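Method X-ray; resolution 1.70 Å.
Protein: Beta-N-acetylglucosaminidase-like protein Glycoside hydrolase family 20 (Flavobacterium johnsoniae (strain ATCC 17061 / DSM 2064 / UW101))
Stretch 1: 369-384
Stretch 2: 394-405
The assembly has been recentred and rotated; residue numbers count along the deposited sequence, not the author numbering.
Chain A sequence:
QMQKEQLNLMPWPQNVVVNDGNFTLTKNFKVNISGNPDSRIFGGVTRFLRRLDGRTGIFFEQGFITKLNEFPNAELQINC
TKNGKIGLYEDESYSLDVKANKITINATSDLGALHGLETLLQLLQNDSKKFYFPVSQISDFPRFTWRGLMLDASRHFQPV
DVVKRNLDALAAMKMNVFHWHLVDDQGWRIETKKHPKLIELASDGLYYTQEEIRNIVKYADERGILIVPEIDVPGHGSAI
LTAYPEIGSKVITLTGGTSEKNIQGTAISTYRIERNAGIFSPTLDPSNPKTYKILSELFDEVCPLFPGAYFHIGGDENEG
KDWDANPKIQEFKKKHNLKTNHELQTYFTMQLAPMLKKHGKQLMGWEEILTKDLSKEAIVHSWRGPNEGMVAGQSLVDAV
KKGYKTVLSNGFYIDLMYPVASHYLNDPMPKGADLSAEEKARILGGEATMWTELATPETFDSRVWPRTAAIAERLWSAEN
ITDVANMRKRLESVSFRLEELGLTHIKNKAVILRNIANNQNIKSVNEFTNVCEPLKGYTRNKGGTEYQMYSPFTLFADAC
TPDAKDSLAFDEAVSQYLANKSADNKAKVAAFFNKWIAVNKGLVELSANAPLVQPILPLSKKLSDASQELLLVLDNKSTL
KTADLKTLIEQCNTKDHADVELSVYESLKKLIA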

ATOM      1  N   ILE A 369      -0.377 -37.423  -2.483  1.00 10.37           N
ATOM      2  CA  ILE A 369      -1.621 -38.091  -2.797  1.00 11.57           C
ATOM      3  C   ILE A 369      -1.503 -39.229  -3.794  1.00 11.90           C
ATOM      4  O   ILE A 369      -2.424 -40.079  -3.909  1.00 11.11           O
ATOM      5  CB  ILE A 369      -2.788 -37.145  -3.235  1.00 11.20           C
ATOM      6  CG1 ILE A 369      -2.532 -36.487  -4.583  1.00 11.04           C
ATOM      7  CG2 ILE A 369      -3.042 -36.089  -2.123  1.00 11.03           C
ATOM      8  CD1 ILE A 369      -3.765 -35.850  -5.191  1.00 12.15           C
ATOM      9  N   LEU A 370      -0.418 -39.251  -4.535  1.00 10.93           N
ATOM     10  CA  LEU A 370      -0.250 -40.263  -5.562  1.00 12.82           C
ATOM     11  C   LEU A 370       0.238 -41.618  -5.017  1.00 12.54           C
ATOM     12  O   LEU A 370       1.408 -41.767  -4.673  1.00 12.51           O
ATOM     13  CB  LEU A 370       0.686 -39.699  -6.647  1.00 14.92           C
ATOM     14  CG  LEU A 370       0.993 -40.556  -7.855  1.00 17.62           C
ATOM     15  CD1 LEU A 370      -0.230 -41.196  -8.431  1.00 19.77           C
ATOM     16  CD2 LEU A 370       1.884 -39.948  -8.941  1.00 17.94           C
ATOM     17  N   THR A 371      -0.741 -42.522  -4.911  1.00 12.06           N
ATOM     18  CA  THR A 371      -0.522 -43.964  -4.845  1.00 13.39           C
ATOM     19  C   THR A 371      -1.424 -44.610  -5.902  1.00 13.80           C
ATOM     20  O   THR A 371      -2.183 -43.931  -6.568  1.00 13.62           O
ATOM     21  CB  THR A 371      -0.676 -44.554  -3.465  1.00 13.46           C
ATOM     22  OG1 THR A 371      -2.032 -44.440  -3.056  1.00 12.21           O
ATOM     23  CG2 THR A 371       0.272 -43.876  -2.473  1.00 13.91           C
ATOM     24  N   LYS A 372      -1.330 -45.960  -6.066  1.00 16.70           N
ATOM     25  CA  LYS A 372      -1.889 -46.591  -7.265  1.00 16.87           C
ATOM     26  C   LYS A 372      -3.362 -46.319  -7.512  1.00 16.50           C
ATOM     27  O   LYS A 372      -3.795 -46.135  -8.670  1.00 19.47           O
ATOM     28  CB  LYS A 372      -1.517 -48.104  -7.248  1.00 18.83           C
ATOM     29  CG  LYS A 372      -2.271 -48.864  -6.219  1.00 20.75           C
ATOM     30  N   ASP A 373      -4.183 -46.192  -6.499  1.00 15.58           N
ATOM     31  CA  ASP A 373      -5.605 -46.060  -6.750  1.00 15.72           C
ATOM     32  C   ASP A 373      -6.087 -44.587  -6.905  1.00 15.26           C
ATOM     33  O   ASP A 373      -7.277 -44.349  -6.954  1.00 16.39           O
ATOM     34  CB  ASP A 373      -6.397 -46.711  -5.630  1.00 16.97           C
ATOM     35  CG  ASP A 373      -6.284 -48.248  -5.590  1.00 20.75           C
ATOM     36  OD1 ASP A 373      -5.698 -48.851  -6.472  1.00 19.90           O
ATOM     37  OD2 ASP A 373      -6.833 -48.824  -4.600  1.00 20.65           O
ATOM     38  N   LEU A 374      -5.190 -43.595  -6.867  1.00 13.17           N
ATOM     39  CA  LEU A 374      -5.583 -42.248  -7.238  1.00 13.78           C
ATOM     40  C   LEU A 374      -6.090 -42.204  -8.652  1.00 12.98           C
ATOM     41  O   LEU A 374      -5.361 -42.657  -9.534  1.00 13.43           O
ATOM     42  CB  LEU A 374      -4.361 -41.309  -7.123  1.00 13.88           C
ATOM     43  CG  LEU A 374      -4.685 -39.830  -7.258  1.00 13.52           C
ATOM     44  CD1 LEU A 374      -5.572 -39.306  -6.138  1.00 13.69           C
ATOM     45  CD2 LEU A 374      -3.399 -38.993  -7.361  1.00 14.09           C
ATOM     46  N   SER A 375      -7.279 -41.675  -8.874  1.00 13.19           N
ATOM     47  CA  SER A 375      -7.764 -41.440 -10.244  1.00 14.09           C
ATOM     48  C   SER A 375      -6.758 -40.706 -11.103  1.00 16.22           C
ATOM     49  O   SER A 375      -6.209 -39.667 -10.669  1.00 13.69           O
ATOM     50  CB  SER A 375      -9.037 -40.668 -10.223  1.00 14.85           C
ATOM     51  OG  SER A 375      -9.413 -40.312 -11.529  1.00 15.95           O
ATOM     52  N   LYS A 376      -6.564 -41.185 -12.350  1.00 15.35           N
ATOM     53  CA  LYS A 376      -5.692 -40.479 -13.267  1.00 14.94           C
ATOM     54  C   LYS A 376      -6.253 -39.151 -13.751  1.00 14.61           C
ATOM     55  O   LYS A 376      -5.551 -38.409 -14.484  1.00 16.06           O
ATOM     56  CB  LYS A 376      -5.259 -41.364 -14.424  1.00 16.16           C
ATOM     57  CG  LYS A 376      -4.323 -42.443 -13.986  1.00 21.53           C
ATOM     58  CD  LYS A 376      -3.747 -43.189 -15.203  1.00 24.55           C
ATOM     59  CE  LYS A 376      -4.814 -44.125 -15.766  1.00 28.73           C
ATOM     60  NZ  LYS A 376      -5.047 -45.205 -14.753  1.00 31.15           N
ATOM     61  N   GLU A 377      -7.474 -38.811 -13.327  1.00 13.87           N
ATOM     62  CA  GLU A 377      -8.001 -37.466 -13.583  1.00 15.96           C
ATOM     63  C   GLU A 377      -7.515 -36.447 -12.510  1.00 12.58           C
ATOM     64  O   GLU A 377      -7.780 -35.272 -12.673  1.00 13.44           O
ATOM     65  CB  GLU A 377      -9.506 -37.454 -13.580  1.00 20.27           C
ATOM     66  CG  GLU A 377     -10.075 -38.404 -14.664  1.00 27.48           C
ATOM     67  CD  GLU A 377     -11.587 -38.462 -14.625  1.00 39.93           C
ATOM     68  OE1 GLU A 377     -12.206 -39.564 -14.585  1.00 55.48           O
ATOM     69  OE2 GLU A 377     -12.173 -37.373 -14.640  1.00 56.40           O
ATOM     70  N   ALA A 378      -6.902 -36.902 -11.443  1.00 13.14           N
ATOM     71  CA  ALA A 378      -6.308 -35.940 -10.402  1.00 12.12           C
ATOM     72  C   ALA A 378      -5.053 -35.285 -10.964  1.00 11.82           C
ATOM     73  O   ALA A 378      -4.201 -35.912 -11.650  1.00 11.09           O
ATOM     74  CB  ALA A 378      -5.961 -36.655  -9.133  1.00 13.16           C
ATOM     75  N   ILE A 379      -4.927 -33.981 -10.682  1.00 10.53           N
ATOM     76  CA  ILE A 379      -3.674 -33.273 -10.978  1.00 11.10           C
ATOM     77  C   ILE A 379      -2.685 -33.383  -9.835  1.00 10.89           C
ATOM     78  O   ILE A 379      -3.059 -33.163  -8.647  1.00 10.66           O
ATOM     79  CB  ILE A 379      -3.980 -31.830 -11.292  1.00 12.31           C
ATOM     80  CG1 ILE A 379      -4.932 -31.813 -12.462  1.00 16.32           C
ATOM     81  CG2 ILE A 379      -2.714 -31.075 -11.633  1.00 13.02           C
ATOM     82  CD1 ILE A 379      -5.443 -30.503 -12.823  1.00 19.86           C
ATOM     83  N   VAL A 380      -1.435 -33.761 -10.148  1.00 11.44           N
ATOM     84  CA  VAL A 380      -0.417 -34.027  -9.141  1.00 11.21           C
ATOM     85  C   VAL A 380       0.464 -32.780  -9.059  1.00 12.07           C
ATOM     86  O   VAL A 380       0.975 -32.342 -10.097  1.00 13.53           O
ATOM     87  CB  VAL A 380       0.420 -35.272  -9.496  1.00 12.30           C
ATOM     88  CG1 VAL A 380       1.655 -35.460  -8.571  1.00 13.82           C
ATOM     89  CG2 VAL A 380      -0.467 -36.470  -9.349  1.00 12.81           C
ATOM     90  N   HIS A 381       0.664 -32.252  -7.847  1.00  9.92           N
ATOM     91  CA  HIS A 381       1.459 -31.060  -7.664  1.00  9.93           C
ATOM     92  C   HIS A 381       2.819 -31.482  -7.097  1.00  9.29           C
ATOM     93  O   HIS A 381       2.949 -31.826  -5.931  1.00  9.66           O
ATOM     94  CB  HIS A 381       0.687 -30.087  -6.762  1.00  9.47           C
ATOM     95  CG  HIS A 381       1.152 -28.682  -6.863  1.00  9.74           C
ATOM     96  ND1 HIS A 381       0.421 -27.656  -6.329  1.00  9.25           N
ATOM     97  CD2 HIS A 381       2.267 -28.122  -7.420  1.00  8.28           C
ATOM     98  CE1 HIS A 381       1.034 -26.510  -6.563  1.00 10.14           C
ATOM     99  NE2 HIS A 381       2.174 -26.754  -7.196  1.00  9.36           N
ATOM    100  N   SER A 382       3.834 -31.475  -7.974  1.00  9.67           N
ATOM    101  CA  SER A 382       5.161 -31.910  -7.651  1.00  9.92           C
ATOM    102  C   SER A 382       5.951 -30.816  -6.932  1.00  9.65           C
ATOM    103  O   SER A 382       6.256 -29.774  -7.529  1.00 10.37           O
ATOM    104  CB  SER A 382       5.890 -32.296  -8.956  1.00 10.05           C
ATOM    105  OG  SER A 382       7.230 -32.709  -8.715  1.00 11.90           O
ATOM    106  N   TRP A 383       6.360 -31.109  -5.702  1.00 10.07           N
ATOM    107  CA  TRP A 383       7.015 -30.136  -4.827  1.00  9.44           C
ATOM    108  C   TRP A 383       8.260 -30.592  -4.085  1.00 10.59           C
ATOM    109  O   TRP A 383       9.114 -29.702  -3.701  1.00 10.93           O
ATOM    110  CB  TRP A 383       6.018 -29.581  -3.828  1.00  9.94           C
ATOM    111  CG  TRP A 383       5.712 -30.483  -2.676  1.00  9.44           C
ATOM    112  CD1 TRP A 383       4.750 -31.407  -2.625  1.00 10.20           C
ATOM    113  CD2 TRP A 383       6.310 -30.454  -1.361  1.00  9.60           C
ATOM    114  NE1 TRP A 383       4.689 -32.011  -1.382  1.00  9.51           N
ATOM    115  CE2 TRP A 383       5.633 -31.439  -0.573  1.00  9.43           C
ATOM    116  CE3 TRP A 383       7.362 -29.735  -0.777  1.00  9.84           C
ATOM    117  CZ2 TRP A 383       5.980 -31.697   0.746  1.00  9.42           C
ATOM    118  CZ3 TRP A 383       7.668 -29.968   0.545  1.00 10.03           C
ATOM    119  CH2 TRP A 383       7.016 -30.981   1.278  1.00  9.52           C
ATOM    120  N   ARG A 384       8.461 -31.901  -3.956  1.00 10.23           N
ATOM    121  CA  ARG A 384       9.595 -32.424  -3.190  1.00 10.75           C
ATOM    122  C   ARG A 384      10.826 -32.600  -4.019  1.00 12.08           C
ATOM    123  O   ARG A 384      10.764 -32.953  -5.192  1.00 12.33           O
ATOM    124  CB  ARG A 384       9.150 -33.694  -2.477  1.00 12.02           C
ATOM    125  CG  ARG A 384       7.997 -33.455  -1.533  1.00 14.49           C
ATOM    126  CD  ARG A 384       7.460 -34.720  -0.957  1.00 18.96           C
ATOM    127  NE  ARG A 384       8.452 -35.296  -0.147  1.00 26.15           N
ATOM    128  CZ  ARG A 384       8.527 -36.605  -0.031  1.00 38.23           C
ATOM    129  NH1 ARG A 384       7.668 -37.376  -0.737  1.00 44.51           N
ATOM    130  NH2 ARG A 384       9.459 -37.123   0.756  1.00 36.61           N
TER
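Stretch 2 (394-405) QSLVDAVKKGYK

Stretch 2 begins as a helix from Q394 that runs nearly antiparallel to the strand 379-382 of stretch 1: their N-to-C directions differ by 163° and their axes approach to 8.0 Å. S382 CA lies 5.5 Å from L396 CA beside the helix. Beyond the helix the chain turns at G403, whose phi/psi of 110/11 leaves the helical region. Two bonds back into the last turn, Y404 N to A399 O at 3.0 Å and G403 N to V400 O at 3.2 Å, identify a Schellman motif. After the turn K376 CA lies 5.2 Å from Y404 CA and I379 CA 5.1 Å from K405 CA, so there the numbering of both stretches rises together. Y404 and K405 are in extended conformation, and these two residues have the most surface covered by stretch 1.

Y404 contributes 130 Å². Its CA-to-CB bond points sideways, but with chi1 at -59° (m) the ring comes nearer to stretch 1 and enters a slot between two side chains. L370 CD1 lies over one face, 3.5 Å from the centroid of the Y404 ring and 27° off its normal; K376 CG lies over the opposite face, 4.0 Å from that centroid and 20° off the normal. Both positions fit CH-pi contacts. The ring edge meets backbone carbonyls, with S375 O 3.2 Å from Y404 CE2. The hydroxyl completes the fit by donating a hydrogen bond from Y404 OH to L374 O at 2.7 Å. K376, with 76 Å² covered, also carries its chain past the turn, its CD 3.3 Å from K402 O. A CB modelled on G403 would fall 2.6 Å from K376 CD, a clash, and would be jammed against the preceding carbonyl as well.

K405 contributes 97 Å², and its backbone joins the strand directly: V380 N donates to K405 O at 2.9 Å with an angle of 173°, close to linear, while I379 CA makes a CA-H...O contact with K405 O at 3.5 Å. Its amine reaches stretch 1 through water. Water 3 accepts from K405 NZ at 2.9 Å and donates to E377 O at 2.6 Å; water 1 accepts from both K405 N and K405 NZ, each at 2.9 Å.

Under the helix the packing is apolar and close. A399 CB points toward stretch 1, 3.7 Å from L370 CD2 and 4.0 Å from V380 CG1. Nearer the start of the helix the contact becomes polar: S382 OG and S395 OG are hydrogen-bonded at 2.7 Å, and water 4 links S395 N (3.1 Å) to R384 O (2.8 Å).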

ATOM      1  N   GLN A 394      11.809 -35.490  -9.769  1.00 15.26           N
ATOM      2  CA  GLN A 394      11.535 -36.913  -9.988  1.00 17.01           C
ATOM      3  C   GLN A 394      10.053 -37.256  -9.758  1.00 15.28           C
ATOM      4  O   GLN A 394       9.494 -38.106 -10.410  1.00 15.28           O
ATOM      5  CB  GLN A 394      12.399 -37.776  -9.060  1.00 18.55           C
ATOM      6  CG  GLN A 394      12.368 -39.273  -9.398  1.00 22.14           C
ATOM      7  CD  GLN A 394      12.914 -39.558 -10.806  1.00 24.92           C
ATOM      8  OE1 GLN A 394      13.988 -39.048 -11.186  1.00 28.59           O
ATOM      9  NE2 GLN A 394      12.150 -40.287 -11.597  1.00 26.68           N
ATOM     10  N   SER A 395       9.375 -36.604  -8.801  1.00 13.11           N
ATOM     11  CA  SER A 395       8.008 -36.958  -8.594  1.00 12.46           C
ATOM     12  C   SER A 395       7.136 -36.563  -9.793  1.00 11.62           C
ATOM     13  O   SER A 395       6.035 -37.107  -9.995  1.00 12.57           O
ATOM     14  CB  SER A 395       7.464 -36.355  -7.298  1.00 13.72           C
ATOM     15  OG  SER A 395       7.671 -34.943  -7.234  1.00 14.16           O
ATOM     16  N   LEU A 396       7.602 -35.547 -10.543  1.00 12.36           N
ATOM     17  CA  LEU A 396       6.881 -35.117 -11.713  1.00 12.46           C
ATOM     18  C   LEU A 396       7.061 -36.153 -12.829  1.00 13.11           C
ATOM     19  O   LEU A 396       6.097 -36.508 -13.494  1.00 13.76           O
ATOM     20  CB  LEU A 396       7.349 -33.730 -12.188  1.00 12.87           C
ATOM     21  CG  LEU A 396       6.854 -33.204 -13.515  1.00 13.51           C
ATOM     22  CD1 LEU A 396       6.813 -31.708 -13.589  1.00 14.30           C
ATOM     23  CD2 LEU A 396       7.706 -33.702 -14.707  1.00 15.17           C
ATOM     24  N   VAL A 397       8.301 -36.550 -13.022  1.00 15.07           N
ATOM     25  CA  VAL A 397       8.645 -37.620 -14.013  1.00 16.73           C
ATOM     26  C   VAL A 397       7.820 -38.840 -13.726  1.00 15.22           C
ATOM     27  O   VAL A 397       7.119 -39.372 -14.609  1.00 15.51           O
ATOM     28  CB  VAL A 397      10.095 -37.985 -13.939  1.00 18.62           C
ATOM     29  CG1 VAL A 397      10.317 -39.225 -14.818  1.00 20.92           C
ATOM     30  CG2 VAL A 397      10.927 -36.821 -14.455  1.00 22.42           C
ATOM     31  N   ASP A 398       7.831 -39.278 -12.489  1.00 14.94           N
ATOM     32  CA  ASP A 398       7.025 -40.464 -12.106  1.00 17.79           C
ATOM     33  C   ASP A 398       5.517 -40.322 -12.339  1.00 17.34           C
ATOM     34  O   ASP A 398       4.854 -41.236 -12.777  1.00 17.83           O
ATOM     35  CB  ASP A 398       7.312 -40.874 -10.664  1.00 19.49           C
ATOM     36  CG  ASP A 398       8.782 -41.312 -10.438  1.00 25.05           C
ATOM     37  OD1 ASP A 398       9.546 -41.442 -11.424  1.00 29.54           O
ATOM     38  OD2 ASP A 398       9.210 -41.468  -9.259  1.00 28.16           O
ATOM     39  N   ALA A 399       4.948 -39.169 -12.017  1.00 13.70           N
ATOM     40  CA  ALA A 399       3.554 -38.954 -12.178  1.00 13.44           C
ATOM     41  C   ALA A 399       3.151 -38.925 -13.641  1.00 13.80           C
ATOM     42  O   ALA A 399       2.151 -39.527 -14.020  1.00 14.74           O
ATOM     43  CB  ALA A 399       3.138 -37.620 -11.535  1.00 14.39           C
ATOM     44  N   VAL A 400       3.910 -38.257 -14.482  1.00 12.72           N
ATOM     45  CA  VAL A 400       3.459 -38.164 -15.903  1.00 14.30           C
ATOM     46  C   VAL A 400       3.622 -39.533 -16.580  1.00 14.64           C
ATOM     47  O   VAL A 400       2.769 -39.857 -17.401  1.00 16.22           O
ATOM     48  CB  VAL A 400       4.120 -37.063 -16.732  1.00 15.18           C
ATOM     49  CG1 VAL A 400       3.701 -35.698 -16.149  1.00 16.24           C
ATOM     50  CG2 VAL A 400       5.621 -37.192 -16.889  1.00 17.68           C
ATOM     51  N   LYS A 401       4.666 -40.275 -16.193  1.00 16.03           N
ATOM     52  CA  LYS A 401       4.806 -41.678 -16.738  1.00 18.38           C
ATOM     53  C   LYS A 401       3.643 -42.569 -16.326  1.00 17.78           C
ATOM     54  O   LYS A 401       3.241 -43.516 -17.081  1.00 17.79           O
ATOM     55  CB  LYS A 401       6.151 -42.308 -16.446  1.00 19.90           C
ATOM     56  CG  LYS A 401       7.248 -41.589 -17.198  1.00 22.85           C
ATOM     57  CD  LYS A 401       8.610 -42.208 -16.954  1.00 29.25           C
ATOM     58  CE  LYS A 401       9.593 -41.640 -17.970  1.00 34.11           C
ATOM     59  NZ  LYS A 401      10.843 -42.440 -17.946  1.00 36.63           N
ATOM     60  N   LYS A 402       3.093 -42.342 -15.143  1.00 16.96           N
ATOM     61  CA  LYS A 402       1.950 -43.121 -14.694  1.00 17.36           C
ATOM     62  C   LYS A 402       0.609 -42.656 -15.185  1.00 16.05           C
ATOM     63  O   LYS A 402      -0.426 -43.237 -14.852  1.00 16.62           O
ATOM     64  CB  LYS A 402       1.918 -43.218 -13.169  1.00 19.47           C
ATOM     65  CG  LYS A 402       3.013 -44.048 -12.560  1.00 21.97           C
ATOM     66  CD  LYS A 402       2.879 -44.006 -11.029  1.00 28.96           C
ATOM     67  CE  LYS A 402       4.146 -44.168 -10.230  1.00 34.81           C
ATOM     68  NZ  LYS A 402       4.716 -45.498 -10.316  1.00 38.42           N
ATOM     69  N   GLY A 403       0.556 -41.536 -15.874  1.00 13.79           N
ATOM     70  CA  GLY A 403      -0.656 -41.077 -16.466  1.00 14.79           C
ATOM     71  C   GLY A 403      -1.358 -39.843 -15.925  1.00 14.92           C
ATOM     72  O   GLY A 403      -2.493 -39.555 -16.338  1.00 14.19           O
ATOM     73  N   TYR A 404      -0.663 -39.108 -15.031  1.00 14.15           N
ATOM     74  CA  TYR A 404      -1.231 -37.978 -14.294  1.00 12.30           C
ATOM     75  C   TYR A 404      -0.704 -36.648 -14.794  1.00 12.03           C
ATOM     76  O   TYR A 404       0.491 -36.475 -15.039  1.00 12.60           O
ATOM     77  CB  TYR A 404      -0.909 -38.086 -12.809  1.00 12.07           C
ATOM     78  CG  TYR A 404      -1.402 -39.317 -12.133  1.00 12.66           C
ATOM     79  CD1 TYR A 404      -0.652 -40.484 -12.149  1.00 14.04           C
ATOM     80  CD2 TYR A 404      -2.638 -39.341 -11.457  1.00 13.05           C
ATOM     81  CE1 TYR A 404      -1.106 -41.641 -11.546  1.00 14.13           C
ATOM     82  CE2 TYR A 404      -3.076 -40.485 -10.809  1.00 13.34           C
ATOM     83  CZ  TYR A 404      -2.313 -41.625 -10.891  1.00 14.38           C
ATOM     84  OH  TYR A 404      -2.812 -42.760 -10.259  1.00 15.42           O
ATOM     85  N   LYS A 405      -1.615 -35.704 -15.004  1.00 12.51           N
ATOM     86  CA  LYS A 405      -1.212 -34.343 -15.320  1.00 12.54           C
ATOM     87  C   LYS A 405      -0.543 -33.727 -14.105  1.00 11.98           C
ATOM     88  O   LYS A 405      -0.963 -34.057 -13.006  1.00 11.23           O
ATOM     89  CB  LYS A 405      -2.389 -33.510 -15.667  1.00 12.34           C
ATOM     90  CG  LYS A 405      -3.096 -33.990 -16.908  1.00 15.27           C
ATOM     91  CD  LYS A 405      -4.211 -33.121 -17.391  1.00 16.88           C
ATOM     92  CE  LYS A 405      -5.416 -33.058 -16.464  1.00 19.01           C
ATOM     93  NZ  LYS A 405      -5.950 -34.453 -16.273  1.00 22.14           N
TER
HETATM   94  O   HOH W   1      -4.442 -35.990 -14.328  1.00 14.72           O
HETATM   95  O   HOH W   2      -4.248 -37.416 -17.246  1.00 25.88           O
HETATM   96  O   HOH W   3      -8.472 -34.063 -14.924  1.00 22.09           O
HETATM   97  O   HOH W   4      11.013 -35.454  -6.485  1.00 16.31           O